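Local coordinates for maltose-binding protein MalE1 (Thermotoga maritima, PDB 6DTU) that binds malto-oligosaccharides, here maltotetraose, and probably delivers them for uptake across the membrane as a solute-binding protein of a sugar transporter, at residues Ile131-Lys135 against Arg198-Ile204. Residues are numbered along the deposited sequence; the frame is centred on the assembly and turned at random. Where two conformers were deposited one is given.
Sequences IEIAK and RLVDEGI
Ala134, in helix 127-140, lies 6.6 Å from Ile204, CA to CA, where the chain leaves helix 187-201 of this periplasmic binding protein fold through a Schellman motif. Glycine suits position 203, whose positive phi lets the chain turn while Gly203 N bonds back to Val200 O and Ile204 N, weakly, to Leu199 O. The two helices, both near strand 146-149, pack through side chains. Ile131 is the apolar centre: CG1 meets Leu199 CD2 at 3.8 Å, while CD1 sits 3.4 Å above the centre of the Arg198 guanidinium plane. The small Ala134 lets Ile204 come close, its CB 3.9 Å from Ile204 CG2, and Phe148 touches both. Beside the apolar contacts, Glu202 joins two cations. The extended Arg198 chain, CG anti to the backbone N (chi1 -178°), reaches Glu202 one turn later, where NE donates to Glu202 OE2 at 2.8 Å. Arg198 NH2 makes a salt bridge with Asp128. With an alanine at Glu202, Lys135 NZ would probably lose its carboxylate across the contact and Arg198 NE its acceptor, leaving less to offset two neighbouring positive charges. The long lysine spans the gap: Lys135 NZ meets Glu202 OE1 at 2.9 Å from above the carboxylate plane, 42° out of it.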
ATOM      1  N   ILE A 131     -15.197 -12.722 -13.670  1.00 20.12           N
ATOM      2  CA  ILE A 131     -16.269 -11.936 -14.276  1.00 19.17           C
ATOM      3  C   ILE A 131     -17.589 -12.699 -14.258  1.00 20.64           C
ATOM      4  O   ILE A 131     -18.638 -12.137 -13.929  1.00 18.20           O
ATOM      5  CB  ILE A 131     -15.881 -11.480 -15.693  1.00 19.16           C
ATOM      6  CG1 ILE A 131     -14.779 -10.427 -15.608  1.00 22.38           C
ATOM      7  CG2 ILE A 131     -17.099 -10.947 -16.427  1.00 21.20           C
ATOM      8  CD1 ILE A 131     -14.086 -10.158 -16.929  1.00 24.48           C
ATOM      9  N   GLU A 132     -17.555 -13.990 -14.607  1.00 18.39           N
ATOM     10  CA  GLU A 132     -18.772 -14.801 -14.614  1.00 17.68           C
ATOM     11  C   GLU A 132     -19.347 -14.932 -13.207  1.00 18.50           C
ATOM     12  O   GLU A 132     -20.553 -14.764 -12.994  1.00 20.36           O
ATOM     13  CB  GLU A 132     -18.456 -16.182 -15.181  1.00 20.83           C
ATOM     14  CG  GLU A 132     -19.587 -17.199 -15.053  1.00 30.43           C
ATOM     15  CD  GLU A 132     -19.579 -18.200 -16.198  1.00 23.66           C
ATOM     16  OE1 GLU A 132     -18.577 -18.926 -16.340  1.00 35.46           O
ATOM     17  OE2 GLU A 132     -20.550 -18.230 -16.985  1.00 36.03           O
ATOM     18  N   ILE A 133     -18.490 -15.232 -12.234  1.00 20.23           N
ATOM     19  CA  ILE A 133     -18.948 -15.392 -10.854  1.00 20.24           C
ATOM     20  C   ILE A 133     -19.551 -14.097 -10.328  1.00 20.91           C
ATOM     21  O   ILE A 133     -20.580 -14.108  -9.646  1.00 19.22           O
ATOM     22  CB  ILE A 133     -17.795 -15.905  -9.969  1.00 19.12           C
ATOM     23  CG1 ILE A 133     -17.427 -17.324 -10.383  1.00 22.14           C
ATOM     24  CG2 ILE A 133     -18.165 -15.897  -8.501  1.00 21.38           C
ATOM     25  CD1 ILE A 133     -16.140 -17.803  -9.768  1.00 27.21           C
ATOM     26  N   ALA A 134     -18.912 -12.964 -10.614  1.00 18.76           N
ATOM     27  CA  ALA A 134     -19.435 -11.681 -10.159  1.00 17.98           C
ATOM     28  C   ALA A 134     -20.782 -11.374 -10.794  1.00 18.38           C
ATOM     29  O   ALA A 134     -21.699 -10.891 -10.119  1.00 18.03           O
ATOM     30  CB  ALA A 134     -18.434 -10.578 -10.471  1.00 18.12           C
ATOM     31  N   LYS A 135     -20.913 -11.620 -12.100  1.00 20.88           N
ATOM     32  CA  LYS A 135     -22.199 -11.417 -12.761  1.00 22.51           C
ATOM     33  C   LYS A 135     -23.276 -12.283 -12.125  1.00 18.89           C
ATOM     34  O   LYS A 135     -24.399 -11.821 -11.884  1.00 23.22           O
ATOM     35  CB  LYS A 135     -22.091 -11.765 -14.243  1.00 20.58           C
ATOM     36  CG  LYS A 135     -21.335 -10.780 -15.089  1.00 26.09           C
ATOM     37  CD  LYS A 135     -21.252 -11.236 -16.551  1.00 27.38           C
ATOM     38  CE  LYS A 135     -20.545 -10.206 -17.419  1.00 31.37           C
ATOM     39  NZ  LYS A 135     -20.343 -10.723 -18.806  1.00 37.61           N
ATOM     40  N   ARG A 198     -13.307  -2.953 -19.567  1.00 19.91           N
ATOM     41  CA  ARG A 198     -14.193  -4.095 -19.763  1.00 22.86           C
ATOM     42  C   ARG A 198     -15.004  -4.384 -18.503  1.00 20.01           C
ATOM     43  O   ARG A 198     -16.215  -4.602 -18.569  1.00 19.63           O
ATOM     44  CB  ARG A 198     -13.375  -5.321 -20.174  1.00 20.70           C
ATOM     45  CG  ARG A 198     -14.231  -6.559 -20.437  1.00 29.35           C
ATOM     46  CD  ARG A 198     -13.387  -7.817 -20.608  1.00 29.19           C
ATOM     47  NE  ARG A 198     -14.196  -9.030 -20.513  1.00 29.79           N
ATOM     48  CZ  ARG A 198     -13.685 -10.249 -20.361  1.00 29.20           C
ATOM     49  NH1 ARG A 198     -12.372 -10.408 -20.270  1.00 30.96           N
ATOM     50  NH2 ARG A 198     -14.481 -11.310 -20.278  1.00 32.76           N
ATOM     51  N   LEU A 199     -14.357  -4.351 -17.336  1.00 18.86           N
ATOM     52  CA  LEU A 199     -15.069  -4.586 -16.083  1.00 20.02           C
ATOM     53  C   LEU A 199     -16.184  -3.563 -15.865  1.00 19.86           C
ATOM     54  O   LEU A 199     -17.279  -3.911 -15.398  1.00 18.83           O
ATOM     55  CB  LEU A 199     -14.086  -4.539 -14.913  1.00 17.10           C
ATOM     56  CG  LEU A 199     -12.929  -5.534 -14.871  1.00 20.25           C
ATOM     57  CD1 LEU A 199     -12.183  -5.363 -13.558  1.00 18.60           C
ATOM     58  CD2 LEU A 199     -13.426  -6.969 -15.043  1.00 23.50           C
ATOM     59  N   VAL A 200     -15.925  -2.297 -16.198  1.00 17.83           N
ATOM     60  CA  VAL A 200     -16.949  -1.267 -16.075  1.00 20.95           C
ATOM     61  C   VAL A 200     -18.034  -1.477 -17.121  1.00 20.91           C
ATOM     62  O   VAL A 200     -19.233  -1.422 -16.812  1.00 21.05           O
ATOM     63  CB  VAL A 200     -16.303   0.126 -16.204  1.00 20.78           C
ATOM     64  CG1 VAL A 200     -17.367   1.214 -16.172  1.00 22.79           C
ATOM     65  CG2 VAL A 200     -15.283   0.335 -15.085  1.00 20.66           C
ATOM     66  N   ASP A 201     -17.627  -1.729 -18.371  1.00 21.89           N
ATOM     67  CA  ASP A 201     -18.586  -1.873 -19.465  1.00 24.66           C
ATOM     68  C   ASP A 201     -19.491  -3.069 -19.248  1.00 24.87           C
ATOM     69  O   ASP A 201     -20.672  -3.037 -19.609  1.00 27.01           O
ATOM     70  CB  ASP A 201     -17.863  -2.045 -20.801  1.00 22.68           C
ATOM     71  CG  ASP A 201     -17.230  -0.764 -21.306  1.00 23.82           C
ATOM     72  OD1 ASP A 201     -17.530   0.327 -20.770  1.00 25.95           O
ATOM     73  OD2 ASP A 201     -16.453  -0.855 -22.282  1.00 34.00           O
ATOM     74  N   GLU A 202     -18.951  -4.150 -18.707  1.00 21.64           N
ATOM     75  CA  GLU A 202     -19.777  -5.318 -18.451  1.00 25.25           C
ATOM     76  C   GLU A 202     -20.546  -5.230 -17.140  1.00 24.25           C
ATOM     77  O   GLU A 202     -21.234  -6.192 -16.788  1.00 24.71           O
ATOM     78  CB  GLU A 202     -18.943  -6.596 -18.538  1.00 28.15           C
ATOM     79  CG  GLU A 202     -18.373  -6.825 -19.926  1.00 28.65           C
ATOM     80  CD  GLU A 202     -17.696  -8.168 -20.087  1.00 33.67           C
ATOM     81  OE1 GLU A 202     -17.975  -9.091 -19.292  1.00 30.63           O
ATOM     82  OE2 GLU A 202     -16.873  -8.294 -21.017  1.00 34.02           O
ATOM     83  N   GLY A 203     -20.443  -4.113 -16.412  1.00 21.40           N
ATOM     84  CA  GLY A 203     -21.236  -3.888 -15.215  1.00 18.88           C
ATOM     85  C   GLY A 203     -20.705  -4.522 -13.946  1.00 20.32           C
ATOM     86  O   GLY A 203     -21.409  -4.519 -12.927  1.00 25.84           O
ATOM     87  N   ILE A 204     -19.490  -5.068 -13.982  1.00 22.41           N
ATOM     88  CA  ILE A 204     -18.861  -5.685 -12.812  0.73 19.93           C
ATOM     89  C   ILE A 204     -18.388  -4.617 -11.836  1.00 20.00           C
ATOM     90  O   ILE A 204     -18.376  -4.822 -10.615  1.00 18.66           O
ATOM     91  CB  ILE A 204     -17.675  -6.548 -13.288  0.73 21.02           C
ATOM     92  CG1 ILE A 204     -18.119  -7.514 -14.382  0.73 22.29           C
ATOM     93  CG2 ILE A 204     -17.010  -7.292 -12.125  0.73 22.71           C
ATOM     94  CD1 ILE A 204     -19.155  -8.473 -13.909  0.73 21.67           C
TER